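Long-range contacts in uncharacterized protein lp_2219 (PDB 3HFQ), which is of unknown function but belongs to the seven-bladed beta-propeller lactonase family and so may act as a lactonase-like enzyme: residues A89-R97 / H144-N152; L123-G131 / Y165-L175. The protein carries 1 engineered substitution. All coordinates share one frame; numbering follows the deposited sequence.

Interaction 1: residues A89-R97 / H144-N152; sequences AYVAVDEAR and HYTDLTPDN. With PO4 (phosphate ion), chain C.
Two neighbouring blades of the beta-propeller meet here through their innermost strands, with Y90 of strand 90-94 laid against Y145 and D147 of strand 144-148. The strand axes come within 6.4 Å of each other and run nearly parallel, 5° apart, yet no backbone hydrogen bond joins them: each strand pairs within its own blade, and side chains fill the space between. Y90 does most of this. A chi1 of -171° swings its ring alongside its own carbonyl carbon and across to the other blade, and its hydroxyl donates a short 2.5 Å hydrogen bond to D147 OD2, using the anti lone pair of that oxygen. Y145 CD2 sits 3.6 Å above one face of the Y90 ring, displaced toward the rim; the two side chains point the same way with their ring planes 36° apart. H191, on strand 189-194 of a third blade, adds an edge-to-face contact with Y90. At the ring edge, Y90 CE2 is 3.4 Å from T146 O, a buried carbonyl oxygen that has no hydrogen-bonding partner. The second oxygen of D147, OD1, accepts from L148 N and takes a water that also bonds V93 O, so both carboxylate oxygens are engaged. At the start of strand 144-148, H144 NE2 donates to O4 of a phosphate at 2.7 Å; R190 and R259 share this ion, which probably came from the crystallisation liquor. Past the other end of the strands, D94 OD2 offers its syn lone pair to R97 NH1 in a 2.9 Å salt bridge and also bonds Y101 OH, while both L148 methyls pack against D94. R97 then reaches end-on across the blades: NH1 at 3.0 Å and NH2 at 2.9 Å both grip the single atom N152 O, from opposite faces of its carbonyl plane.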
ATOM      1  N   ALA A  89       2.323  -0.190   9.788  1.00  8.51           N
ATOM      2  CA  ALA A  89       2.726   0.367   8.497  1.00  8.91           C
ATOM      3  C   ALA A  89       1.729   0.134   7.362  1.00 10.30           C
ATOM      4  O   ALA A  89       1.852   0.728   6.291  1.00 10.05           O
ATOM      5  CB  ALA A  89       4.088  -0.195   8.099  1.00 11.15           C
ATOM      6  N   TYR A  90       0.755  -0.738   7.593  1.00 12.28           N
ATOM      7  CA  TYR A  90      -0.251  -1.056   6.584  1.00 10.95           C
ATOM      8  C   TYR A  90      -1.560  -1.376   7.293  1.00 11.68           C
ATOM      9  O   TYR A  90      -1.554  -1.848   8.428  1.00  9.99           O
ATOM     10  CB  TYR A  90       0.196  -2.275   5.771  1.00 10.51           C
ATOM     11  CG  TYR A  90      -0.650  -2.587   4.548  1.00 10.84           C
ATOM     12  CD1 TYR A  90      -0.435  -1.922   3.340  1.00 15.04           C
ATOM     13  CD2 TYR A  90      -1.655  -3.556   4.595  1.00 10.21           C
ATOM     14  CE1 TYR A  90      -1.191  -2.217   2.207  1.00 14.22           C
ATOM     15  CE2 TYR A  90      -2.425  -3.858   3.465  1.00 11.80           C
ATOM     16  CZ  TYR A  90      -2.185  -3.184   2.276  1.00 18.18           C
ATOM     17  OH  TYR A  90      -2.924  -3.481   1.150  1.00 16.68           O
ATOM     18  N   VAL A  91      -2.677  -1.112   6.624  1.00  8.92           N
ATOM     19  CA  VAL A  91      -3.996  -1.401   7.185  1.00  8.71           C
ATOM     20  C   VAL A  91      -4.956  -1.708   6.037  1.00 11.20           C
ATOM     21  O   VAL A  91      -4.897  -1.066   4.991  1.00  9.46           O
ATOM     22  CB  VAL A  91      -4.525  -0.206   8.039  1.00 13.33           C
ATOM     23  CG1 VAL A  91      -4.652   1.051   7.187  1.00 14.59           C
ATOM     24  CG2 VAL A  91      -5.856  -0.573   8.683  1.00 11.25           C
ATOM     25  N   ALA A  92      -5.815  -2.708   6.224  1.00  9.21           N
ATOM     26  CA  ALA A  92      -6.782  -3.094   5.192  1.00 11.25           C
ATOM     27  C   ALA A  92      -8.104  -3.542   5.810  1.00 10.45           C
ATOM     28  O   ALA A  92      -8.151  -3.937   6.976  1.00  8.00           O
ATOM     29  CB  ALA A  92      -6.206  -4.217   4.329  1.00 10.26           C
ATOM     30  N   VAL A  93      -9.175  -3.494   5.018  1.00 11.39           N
ATOM     31  CA  VAL A  93     -10.498  -3.894   5.490  1.00 12.05           C
ATOM     32  C   VAL A  93     -11.017  -5.159   4.800  1.00 16.21           C
ATOM     33  O   VAL A  93     -10.872  -5.321   3.587  1.00 13.14           O
ATOM     34  CB  VAL A  93     -11.541  -2.760   5.266  1.00 12.60           C
ATOM     35  CG1 VAL A  93     -12.945  -3.259   5.609  1.00 10.99           C
ATOM     36  CG2 VAL A  93     -11.198  -1.548   6.134  1.00  8.12           C
ATOM     37  N   ASP A  94     -11.609  -6.051   5.592  1.00 12.01           N
ATOM     38  CA  ASP A  94     -12.203  -7.292   5.095  1.00 11.30           C
ATOM     39  C   ASP A  94     -13.707  -7.046   5.211  1.00 11.90           C
ATOM     40  O   ASP A  94     -14.270  -7.150   6.301  1.00 10.82           O
ATOM     41  CB  ASP A  94     -11.806  -8.471   5.990  1.00 10.91           C
ATOM     42  CG  ASP A  94     -12.242  -9.813   5.424  1.00 14.69           C
ATOM     43  OD1 ASP A  94     -13.308  -9.867   4.779  1.00 14.57           O
ATOM     44  OD2 ASP A  94     -11.523 -10.813   5.634  1.00 15.39           O
ATOM     45  N   GLU A  95     -14.355  -6.707   4.101  1.00 14.67           N
ATOM     46  CA  GLU A  95     -15.789  -6.424   4.123  1.00 18.46           C
ATOM     47  C   GLU A  95     -16.652  -7.596   4.566  1.00 12.11           C
ATOM     48  O   GLU A  95     -17.481  -7.451   5.460  1.00 16.33           O
ATOM     49  CB  GLU A  95     -16.268  -5.954   2.746  1.00 21.21           C
ATOM     50  CG  GLU A  95     -15.829  -4.551   2.354  1.00 25.09           C
ATOM     51  CD  GLU A  95     -16.413  -3.469   3.249  1.00 25.41           C
ATOM     52  OE1 GLU A  95     -17.430  -3.730   3.928  1.00 23.39           O
ATOM     53  OE2 GLU A  95     -15.859  -2.350   3.263  1.00 25.17           O
ATOM     54  N   ALA A  96     -16.459  -8.752   3.937  1.00 13.79           N
ATOM     55  CA  ALA A  96     -17.249  -9.942   4.254  1.00 16.61           C
ATOM     56  C   ALA A  96     -17.177 -10.374   5.717  1.00 17.24           C
ATOM     57  O   ALA A  96     -18.207 -10.667   6.327  1.00 14.76           O
ATOM     58  CB  ALA A  96     -16.829 -11.103   3.348  1.00 17.51           C
ATOM     59  N   ARG A  97     -15.969 -10.411   6.275  1.00 10.74           N
ATOM     60  CA  ARG A  97     -15.776 -10.828   7.665  1.00 12.26           C
ATOM     61  C   ARG A  97     -15.886  -9.684   8.675  1.00 14.10           C
ATOM     62  O   ARG A  97     -15.932  -9.924   9.881  1.00 12.74           O
ATOM     63  CB  ARG A  97     -14.401 -11.488   7.843  1.00 10.92           C
ATOM     64  CG  ARG A  97     -14.155 -12.745   7.017  1.00 15.81           C
ATOM     65  CD  ARG A  97     -12.857 -13.426   7.453  1.00 17.64           C
ATOM     66  NE  ARG A  97     -12.589 -14.667   6.727  1.00 17.08           N
ATOM     67  CZ  ARG A  97     -11.869 -14.748   5.610  1.00 16.44           C
ATOM     68  NH1 ARG A  97     -11.335 -13.657   5.078  1.00 10.88           N
ATOM     69  NH2 ARG A  97     -11.676 -15.925   5.028  1.00 16.04           N
ATOM     70  N   HIS A 144       5.082  -5.845   6.355  1.00  9.20           N
ATOM     71  CA  HIS A 144       4.734  -4.612   5.654  1.00  8.96           C
ATOM     72  C   HIS A 144       3.443  -4.664   4.844  1.00 11.39           C
ATOM     73  O   HIS A 144       3.057  -3.672   4.215  1.00 10.32           O
ATOM     74  CB  HIS A 144       5.881  -4.234   4.715  1.00 12.37           C
ATOM     75  CG  HIS A 144       6.174  -2.767   4.675  1.00 15.16           C
ATOM     76  ND1 HIS A 144       5.187  -1.814   4.549  1.00 14.72           N
ATOM     77  CD2 HIS A 144       7.343  -2.092   4.763  1.00 15.42           C
ATOM     78  CE1 HIS A 144       5.735  -0.613   4.566  1.00 17.88           C
ATOM     79  NE2 HIS A 144       7.044  -0.752   4.695  1.00 14.25           N
ATOM     80  N   TYR A 145       2.772  -5.809   4.854  1.00  8.62           N
ATOM     81  CA  TYR A 145       1.554  -5.955   4.071  1.00 11.91           C
ATOM     82  C   TYR A 145       0.696  -7.080   4.625  1.00 15.75           C
ATOM     83  O   TYR A 145       1.201  -8.159   4.943  1.00 10.29           O
ATOM     84  CB  TYR A 145       1.946  -6.231   2.608  1.00  8.35           C
ATOM     85  CG  TYR A 145       0.807  -6.452   1.628  1.00  9.17           C
ATOM     86  CD1 TYR A 145       0.210  -7.705   1.486  1.00  9.35           C
ATOM     87  CD2 TYR A 145       0.360  -5.414   0.811  1.00 10.20           C
ATOM     88  CE1 TYR A 145      -0.807  -7.919   0.548  1.00 11.03           C
ATOM     89  CE2 TYR A 145      -0.660  -5.617  -0.126  1.00  7.96           C
ATOM     90  CZ  TYR A 145      -1.234  -6.872  -0.253  1.00 11.42           C
ATOM     91  OH  TYR A 145      -2.240  -7.079  -1.171  1.00 12.04           O
ATOM     92  N   THR A 146      -0.596  -6.801   4.762  1.00 10.76           N
ATOM     93  CA  THR A 146      -1.567  -7.771   5.257  1.00 12.77           C
ATOM     94  C   THR A 146      -2.867  -7.520   4.502  1.00 12.49           C
ATOM     95  O   THR A 146      -3.655  -6.654   4.883  1.00 11.09           O
ATOM     96  CB  THR A 146      -1.848  -7.599   6.770  1.00  7.66           C
ATOM     97  OG1 THR A 146      -2.219  -6.240   7.033  1.00  7.43           O
ATOM     98  CG2 THR A 146      -0.614  -7.960   7.595  1.00  6.38           C
ATOM     99  N   ASP A 147      -3.090  -8.263   3.424  1.00 12.17           N
ATOM    100  CA  ASP A 147      -4.311  -8.079   2.655  1.00  8.74           C
ATOM    101  C   ASP A 147      -4.821  -9.395   2.071  1.00  9.38           C
ATOM    102  O   ASP A 147      -4.089 -10.381   2.003  1.00 11.47           O
ATOM    103  CB  ASP A 147      -4.093  -7.043   1.546  1.00  8.93           C
ATOM    104  CG  ASP A 147      -5.271  -6.088   1.408  1.00 13.77           C
ATOM    105  OD1 ASP A 147      -6.424  -6.541   1.578  1.00 11.41           O
ATOM    106  OD2 ASP A 147      -5.049  -4.890   1.127  1.00 11.63           O
ATOM    107  N   LEU A 148      -6.081  -9.388   1.643  1.00 11.78           N
ATOM    108  CA  LEU A 148      -6.753 -10.575   1.115  1.00 13.89           C
ATOM    109  C   LEU A 148      -6.323 -11.124  -0.244  1.00 14.87           C
ATOM    110  O   LEU A 148      -5.974 -10.377  -1.155  1.00 10.89           O
ATOM    111  CB  LEU A 148      -8.264 -10.319   1.082  1.00 10.10           C
ATOM    112  CG  LEU A 148      -8.928 -10.031   2.431  1.00 14.08           C
ATOM    113  CD1 LEU A 148     -10.342  -9.525   2.209  1.00 13.48           C
ATOM    114  CD2 LEU A 148      -8.930 -11.295   3.285  1.00  8.83           C
ATOM    115  N   THR A 149      -6.370 -12.448  -0.365  1.00 12.38           N
ATOM    116  CA  THR A 149      -6.034 -13.131  -1.608  1.00 10.99           C
ATOM    117  C   THR A 149      -7.359 -13.317  -2.346  1.00 12.01           C
ATOM    118  O   THR A 149      -8.423 -13.082  -1.780  1.00  9.24           O
ATOM    119  CB  THR A 149      -5.427 -14.534  -1.353  1.00  8.58           C
ATOM    120  OG1 THR A 149      -6.386 -15.351  -0.674  1.00 10.86           O
ATOM    121  CG2 THR A 149      -4.162 -14.432  -0.514  1.00 10.88           C
ATOM    122  N   PRO A 150      -7.312 -13.757  -3.612  1.00 12.91           N
ATOM    123  CA  PRO A 150      -8.538 -13.961  -4.391  1.00 12.47           C
ATOM    124  C   PRO A 150      -9.562 -14.870  -3.709  1.00 13.21           C
ATOM    125  O   PRO A 150     -10.766 -14.667  -3.858  1.00 13.37           O
ATOM    126  CB  PRO A 150      -8.015 -14.553  -5.701  1.00 14.00           C
ATOM    127  CG  PRO A 150      -6.676 -13.887  -5.844  1.00 15.23           C
ATOM    128  CD  PRO A 150      -6.119 -14.013  -4.441  1.00 15.01           C
ATOM    129  N   ASP A 151      -9.084 -15.863  -2.961  1.00 10.76           N
ATOM    130  CA  ASP A 151      -9.977 -16.792  -2.275  1.00 12.67           C
ATOM    131  C   ASP A 151     -10.145 -16.452  -0.795  1.00 15.18           C
ATOM    132  O   ASP A 151     -10.494 -17.299   0.025  1.00 13.51           O
ATOM    133  CB  ASP A 151      -9.492 -18.238  -2.463  1.00 16.89           C
ATOM    134  CG  ASP A 151      -8.095 -18.469  -1.928  1.00 15.21           C
ATOM    135  OD1 ASP A 151      -7.306 -17.504  -1.855  1.00 14.75           O
ATOM    136  OD2 ASP A 151      -7.781 -19.632  -1.603  1.00 14.95           O
ATOM    137  N   ASN A 152      -9.885 -15.188  -0.480  1.00 13.26           N
ATOM    138  CA  ASN A 152     -10.035 -14.641   0.860  1.00 10.75           C
ATOM    139  C   ASN A 152      -9.160 -15.158   1.994  1.00 10.94           C
ATOM    140  O   ASN A 152      -9.575 -15.169   3.153  1.00 12.45           O
ATOM    141  CB  ASN A 152     -11.511 -14.691   1.252  1.00 15.37           C
ATOM    142  CG  ASN A 152     -12.356 -13.777   0.385  1.00 24.31           C
ATOM    143  OD1 ASN A 152     -12.215 -12.555   0.436  1.00 25.23           O
ATOM    144  ND2 ASN A 152     -13.222 -14.364  -0.431  1.00 24.07           N
TER
HETATM  145  P   PO4 C 402       9.683   1.112   4.286  1.00 18.55           P
HETATM  146  O1  PO4 C 402      10.853   2.147   4.490  1.00 21.26           O
HETATM  147  O2  PO4 C 402       8.960   1.395   2.916  1.00 16.27           O
HETATM  148  O3  PO4 C 402      10.266  -0.354   4.285  1.00 26.00           O
HETATM  149  O4  PO4 C 402       8.639   1.257   5.459  1.00 24.62           O
HETATM  150  O   HOH W   1      -8.936  -5.627   1.504  1.00 19.27           O
HETATM  151  O   HOH W   2     -13.353 -12.000   2.992  1.00 21.35           O

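Interaction 2: residues L123-G131 / Y165-L175; sequences LTDTVQHSG and YVYNVSDAGQL
T124 faces G173 and D125 faces Q174, with CA atoms 5.7 Å and 5.5 Å apart, after which the chains diverge until H129 and Y165 stand 10.3 Å apart at CA. At the close end T124 OG1 lies 2.8 Å from G173 O. G173 closes the type I turn from S170, and a side chain there would collide with T124 OG1. D125 puts OD2 3.2 Å from L175 N, which donates to it from the anti side, somewhat out of the carboxylate plane; a water links the same oxygen to L175 O. Replacing D125 by alanine would remove the carboxylate and is likely to leave L175 N without this acceptor and the water tethered only to L175 O. V127 splits its two methyls: CG2 packs 3.9 Å from L175 CD1, and CG1 meets the Y167 hydroxyl. Where the chains are wide apart, aromatic rings bridge them. H129 turns its edge to the face of Y165, CD2 lying 3.6 Å above that ring near the rim, with planes 61° apart. Its NE2 makes a weak hydrogen bond to Y167 OH at 2.7 Å, while ND1 is bonded to G108 O. The outermost strand of one blade thus packs on the third strand of the next, the 170-173 turn and the start of its outermost strand, an outer blade-to-blade contact of the beta-propeller.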
ATOM      1  N   LEU A 123      -9.388  -5.413  19.205  1.00  9.38           N
ATOM      2  CA  LEU A 123      -8.292  -6.327  18.884  1.00 12.95           C
ATOM      3  C   LEU A 123      -8.691  -7.781  19.125  1.00 14.87           C
ATOM      4  O   LEU A 123      -9.313  -8.100  20.140  1.00 10.61           O
ATOM      5  CB  LEU A 123      -7.072  -5.990  19.743  1.00 12.61           C
ATOM      6  CG  LEU A 123      -5.811  -6.834  19.551  1.00 14.61           C
ATOM      7  CD1 LEU A 123      -5.225  -6.589  18.164  1.00 11.61           C
ATOM      8  CD2 LEU A 123      -4.796  -6.470  20.632  1.00 16.90           C
ATOM      9  N   THR A 124      -8.329  -8.662  18.194  1.00  9.32           N
ATOM     10  CA  THR A 124      -8.643 -10.079  18.329  1.00  9.47           C
ATOM     11  C   THR A 124      -7.413 -10.981  18.271  1.00 13.96           C
ATOM     12  O   THR A 124      -7.359 -12.001  18.959  1.00 14.31           O
ATOM     13  CB  THR A 124      -9.625 -10.569  17.231  1.00 14.61           C
ATOM     14  OG1 THR A 124      -9.091 -10.272  15.935  1.00 15.98           O
ATOM     15  CG2 THR A 124     -10.992  -9.902  17.388  1.00 15.08           C
ATOM     16  N   ASP A 125      -6.419 -10.607  17.469  1.00 12.53           N
ATOM     17  CA  ASP A 125      -5.233 -11.450  17.329  1.00 10.26           C
ATOM     18  C   ASP A 125      -3.977 -10.675  16.927  1.00 14.02           C
ATOM     19  O   ASP A 125      -4.048  -9.683  16.203  1.00  9.79           O
ATOM     20  CB  ASP A 125      -5.546 -12.535  16.291  1.00  8.73           C
ATOM     21  CG  ASP A 125      -4.532 -13.674  16.279  1.00 13.55           C
ATOM     22  OD1 ASP A 125      -3.934 -13.978  17.334  1.00 16.53           O
ATOM     23  OD2 ASP A 125      -4.358 -14.291  15.206  1.00 13.77           O
ATOM     24  N   THR A 126      -2.831 -11.130  17.425  1.00 10.73           N
ATOM     25  CA  THR A 126      -1.540 -10.530  17.109  1.00 10.06           C
ATOM     26  C   THR A 126      -0.587 -11.683  16.828  1.00 14.56           C
ATOM     27  O   THR A 126      -0.224 -12.438  17.733  1.00 12.44           O
ATOM     28  CB  THR A 126      -0.977  -9.699  18.285  1.00 13.85           C
ATOM     29  OG1 THR A 126      -1.899  -8.656  18.623  1.00 13.77           O
ATOM     30  CG2 THR A 126       0.356  -9.064  17.897  1.00 13.16           C
ATOM     31  N   VAL A 127      -0.207 -11.832  15.563  1.00  9.37           N
ATOM     32  CA  VAL A 127       0.695 -12.900  15.154  1.00 10.77           C
ATOM     33  C   VAL A 127       2.132 -12.393  15.124  1.00 11.96           C
ATOM     34  O   VAL A 127       2.439 -11.420  14.433  1.00 12.85           O
ATOM     35  CB  VAL A 127       0.303 -13.434  13.760  1.00 15.15           C
ATOM     36  CG1 VAL A 127       1.322 -14.459  13.277  1.00 10.67           C
ATOM     37  CG2 VAL A 127      -1.084 -14.062  13.832  1.00 17.74           C
ATOM     38  N   GLN A 128       3.008 -13.053  15.877  1.00 10.12           N
ATOM     39  CA  GLN A 128       4.411 -12.659  15.948  1.00 12.12           C
ATOM     40  C   GLN A 128       5.289 -13.480  15.014  1.00 10.70           C
ATOM     41  O   GLN A 128       5.219 -14.709  15.006  1.00 12.17           O
ATOM     42  CB  GLN A 128       4.927 -12.810  17.385  1.00 14.17           C
ATOM     43  CG  GLN A 128       6.382 -12.382  17.579  1.00 11.91           C
ATOM     44  CD  GLN A 128       6.590 -10.895  17.366  1.00 11.76           C
ATOM     45  OE1 GLN A 128       6.041 -10.070  18.093  1.00 14.96           O
ATOM     46  NE2 GLN A 128       7.386 -10.546  16.361  1.00  9.73           N
ATOM     47  N   HIS A 129       6.116 -12.797  14.229  1.00  7.85           N
ATOM     48  CA  HIS A 129       7.020 -13.476  13.307  1.00 10.67           C
ATOM     49  C   HIS A 129       8.465 -13.272  13.746  1.00 13.17           C
ATOM     50  O   HIS A 129       8.759 -12.409  14.571  1.00 13.15           O
ATOM     51  CB  HIS A 129       6.867 -12.935  11.878  1.00  9.26           C
ATOM     52  CG  HIS A 129       5.476 -13.031  11.333  1.00 13.78           C
ATOM     53  ND1 HIS A 129       4.465 -12.177  11.720  1.00 12.29           N
ATOM     54  CD2 HIS A 129       4.930 -13.878  10.430  1.00 13.78           C
ATOM     55  CE1 HIS A 129       3.354 -12.495  11.075  1.00 11.50           C
ATOM     56  NE2 HIS A 129       3.610 -13.523  10.287  1.00 13.05           N
ATOM     57  N   SER A 130       9.361 -14.075  13.182  1.00 13.01           N
ATOM     58  CA  SER A 130      10.776 -13.975  13.492  1.00 15.74           C
ATOM     59  C   SER A 130      11.568 -14.251  12.223  1.00 16.62           C
ATOM     60  O   SER A 130      11.024 -14.740  11.231  1.00 18.24           O
ATOM     61  CB  SER A 130      11.162 -14.983  14.577  1.00 24.35           C
ATOM     62  OG  SER A 130      11.023 -16.313  14.108  1.00 32.57           O
ATOM     63  N   GLY A 131      12.856 -13.936  12.253  1.00 16.59           N
ATOM     64  CA  GLY A 131      13.688 -14.161  11.087  1.00 16.24           C
ATOM     65  C   GLY A 131      14.483 -12.918  10.769  1.00 15.98           C
ATOM     66  O   GLY A 131      14.307 -11.888  11.414  1.00 17.21           O
ATOM     67  N   TYR A 165       3.887 -14.959   3.541  1.00  9.97           N
ATOM     68  CA  TYR A 165       3.025 -15.929   4.190  1.00 10.20           C
ATOM     69  C   TYR A 165       1.596 -15.821   3.676  1.00 15.65           C
ATOM     70  O   TYR A 165       1.156 -14.759   3.235  1.00 13.99           O
ATOM     71  CB  TYR A 165       2.960 -15.689   5.701  1.00 12.92           C
ATOM     72  CG  TYR A 165       4.250 -15.850   6.466  1.00 13.88           C
ATOM     73  CD1 TYR A 165       5.183 -14.815   6.537  1.00 15.54           C
ATOM     74  CD2 TYR A 165       4.516 -17.026   7.162  1.00 16.89           C
ATOM     75  CE1 TYR A 165       6.355 -14.953   7.281  1.00 14.18           C
ATOM     76  CE2 TYR A 165       5.679 -17.176   7.906  1.00 18.37           C
ATOM     77  CZ  TYR A 165       6.591 -16.135   7.969  1.00 19.54           C
ATOM     78  OH  TYR A 165       7.735 -16.283   8.723  1.00 19.05           O
ATOM     79  N   VAL A 166       0.884 -16.937   3.728  1.00  9.89           N
ATOM     80  CA  VAL A 166      -0.523 -16.955   3.376  1.00  8.82           C
ATOM     81  C   VAL A 166      -1.179 -17.594   4.593  1.00 11.20           C
ATOM     82  O   VAL A 166      -0.787 -18.684   5.010  1.00  7.64           O
ATOM     83  CB  VAL A 166      -0.824 -17.797   2.130  1.00 10.47           C
ATOM     84  CG1 VAL A 166      -2.338 -17.899   1.941  1.00 11.67           C
ATOM     85  CG2 VAL A 166      -0.202 -17.142   0.900  1.00 13.71           C
ATOM     86  N   TYR A 167      -2.153 -16.894   5.170  1.00  9.73           N
ATOM     87  CA  TYR A 167      -2.870 -17.362   6.356  1.00 10.58           C
ATOM     88  C   TYR A 167      -4.360 -17.526   6.102  1.00 10.48           C
ATOM     89  O   TYR A 167      -4.957 -16.758   5.350  1.00  8.79           O
ATOM     90  CB  TYR A 167      -2.748 -16.349   7.496  1.00  6.54           C
ATOM     91  CG  TYR A 167      -1.406 -16.251   8.170  1.00 10.48           C
ATOM     92  CD1 TYR A 167      -1.079 -17.094   9.233  1.00 13.48           C
ATOM     93  CD2 TYR A 167      -0.482 -15.285   7.782  1.00 13.39           C
ATOM     94  CE1 TYR A 167       0.148 -16.980   9.890  1.00 12.94           C
ATOM     95  CE2 TYR A 167       0.743 -15.164   8.428  1.00 12.17           C
ATOM     96  CZ  TYR A 167       1.049 -16.009   9.484  1.00 13.42           C
ATOM     97  OH  TYR A 167       2.258 -15.882  10.125  1.00 13.25           O
ATOM     98  N   ASN A 168      -4.960 -18.517   6.752  1.00 13.39           N
ATOM     99  CA  ASN A 168      -6.396 -18.710   6.655  1.00 13.79           C
ATOM    100  C   ASN A 168      -6.939 -17.847   7.783  1.00 14.14           C
ATOM    101  O   ASN A 168      -6.282 -17.694   8.815  1.00 13.41           O
ATOM    102  CB  ASN A 168      -6.765 -20.175   6.870  1.00 13.10           C
ATOM    103  CG  ASN A 168      -6.312 -21.049   5.722  1.00 12.47           C
ATOM    104  OD1 ASN A 168      -6.523 -20.710   4.558  1.00 12.24           O
ATOM    105  ND2 ASN A 168      -5.687 -22.176   6.038  1.00 12.15           N
ATOM    106  N   VAL A 169      -8.120 -17.269   7.590  1.00  9.17           N
ATOM    107  CA  VAL A 169      -8.704 -16.398   8.605  1.00 11.03           C
ATOM    108  C   VAL A 169     -10.008 -16.979   9.133  1.00 14.22           C
ATOM    109  O   VAL A 169     -10.846 -17.432   8.356  1.00 12.85           O
ATOM    110  CB  VAL A 169      -9.008 -14.999   8.022  1.00 13.02           C
ATOM    111  CG1 VAL A 169      -9.372 -14.034   9.138  1.00 14.83           C
ATOM    112  CG2 VAL A 169      -7.813 -14.491   7.234  1.00 12.87           C
ATOM    113  N   SER A 170     -10.175 -16.965  10.453  1.00 12.62           N
ATOM    114  CA  SER A 170     -11.396 -17.480  11.065  1.00 15.46           C
ATOM    115  C   SER A 170     -12.388 -16.329  11.213  1.00 17.01           C
ATOM    116  O   SER A 170     -11.999 -15.160  11.147  1.00 14.53           O
ATOM    117  CB  SER A 170     -11.099 -18.077  12.442  1.00 12.35           C
ATOM    118  OG  SER A 170     -10.777 -17.064  13.379  1.00 14.18           O
ATOM    119  N   ASP A 171     -13.666 -16.655  11.407  1.00 16.54           N
ATOM    120  CA  ASP A 171     -14.692 -15.629  11.564  1.00 17.93           C
ATOM    121  C   ASP A 171     -14.426 -14.780  12.802  1.00 16.06           C
ATOM    122  O   ASP A 171     -14.698 -13.578  12.811  1.00 13.43           O
ATOM    123  CB  ASP A 171     -16.083 -16.260  11.699  1.00 22.47           C
ATOM    124  CG  ASP A 171     -16.517 -16.998  10.451  1.00 27.55           C
ATOM    125  OD1 ASP A 171     -15.959 -16.728   9.368  1.00 26.37           O
ATOM    126  OD2 ASP A 171     -17.433 -17.839  10.557  1.00 29.69           O
ATOM    127  N   ALA A 172     -13.903 -15.419  13.845  1.00 13.91           N
ATOM    128  CA  ALA A 172     -13.612 -14.749  15.107  1.00 12.48           C
ATOM    129  C   ALA A 172     -12.444 -13.774  15.011  1.00 18.43           C
ATOM    130  O   ALA A 172     -12.231 -12.960  15.913  1.00 13.36           O
ATOM    131  CB  ALA A 172     -13.335 -15.788  16.189  1.00 15.86           C
ATOM    132  N   GLY A 173     -11.675 -13.872  13.931  1.00 15.57           N
ATOM    133  CA  GLY A 173     -10.558 -12.961  13.750  1.00 16.45           C
ATOM    134  C   GLY A 173      -9.165 -13.455  14.110  1.00 15.64           C
ATOM    135  O   GLY A 173      -8.371 -12.696  14.661  1.00 13.66           O
ATOM    136  N   GLN A 174      -8.864 -14.717  13.814  1.00 10.29           N
ATOM    137  CA  GLN A 174      -7.533 -15.258  14.085  1.00 11.85           C
ATOM    138  C   GLN A 174      -6.932 -15.793  12.798  1.00 11.30           C
ATOM    139  O   GLN A 174      -7.654 -16.174  11.880  1.00  9.43           O
ATOM    140  CB  GLN A 174      -7.573 -16.397  15.104  1.00 14.69           C
ATOM    141  CG  GLN A 174      -8.041 -16.010  16.491  1.00 13.21           C
ATOM    142  CD  GLN A 174      -9.504 -16.311  16.700  1.00 14.98           C
ATOM    143  OE1 GLN A 174     -10.043 -17.246  16.110  1.00 16.39           O
ATOM    144  NE2 GLN A 174     -10.154 -15.535  17.561  1.00 18.09           N
ATOM    145  N   LEU A 175      -5.605 -15.833  12.744  1.00 10.51           N
ATOM    146  CA  LEU A 175      -4.908 -16.326  11.565  1.00 11.01           C
ATOM    147  C   LEU A 175      -4.277 -17.682  11.855  1.00 10.82           C
ATOM    148  O   LEU A 175      -3.927 -17.980  12.996  1.00 15.34           O
ATOM    149  CB  LEU A 175      -3.808 -15.342  11.152  1.00 10.87           C
ATOM    150  CG  LEU A 175      -4.188 -13.868  10.980  1.00 11.27           C
ATOM    151  CD1 LEU A 175      -2.960 -13.085  10.543  1.00 13.70           C
ATOM    152  CD2 LEU A 175      -5.299 -13.728   9.953  1.00  7.69           C
TER
HETATM  153  O   HOH W   3      -9.816 -13.333  19.301  1.00 21.10           O
HETATM  154  O   HOH W   4      -3.598 -16.819  15.463  1.00 14.59           O
HETATM  155  O   HOH W   5       9.256 -14.214   9.066  1.00 20.01           O
HETATM  156  O   HOH W   6       7.946 -16.385  11.892  1.00 22.44           O

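Overall arrangement
Both interactions join the same two blades, the four-stranded sheets spanning 90-128 and 143-182, at different radii. Interaction 1 lies closer to the middle of the propeller, where the first strands converge and half of the touching residues are buried; interaction 2 sits about 19 Å from the chain's centre, more open to solvent, and pairs the outer edge of one blade with the third strand and following turn of the next. The inner contact relies on a tyrosine-aspartate bond and a salt-bridged arginine, the outer one on an aromatic cluster and a carboxylate holding a backbone N-H; waters bridge the segments in both. They touch where R97 NE packs 3.7 Å from V169 O.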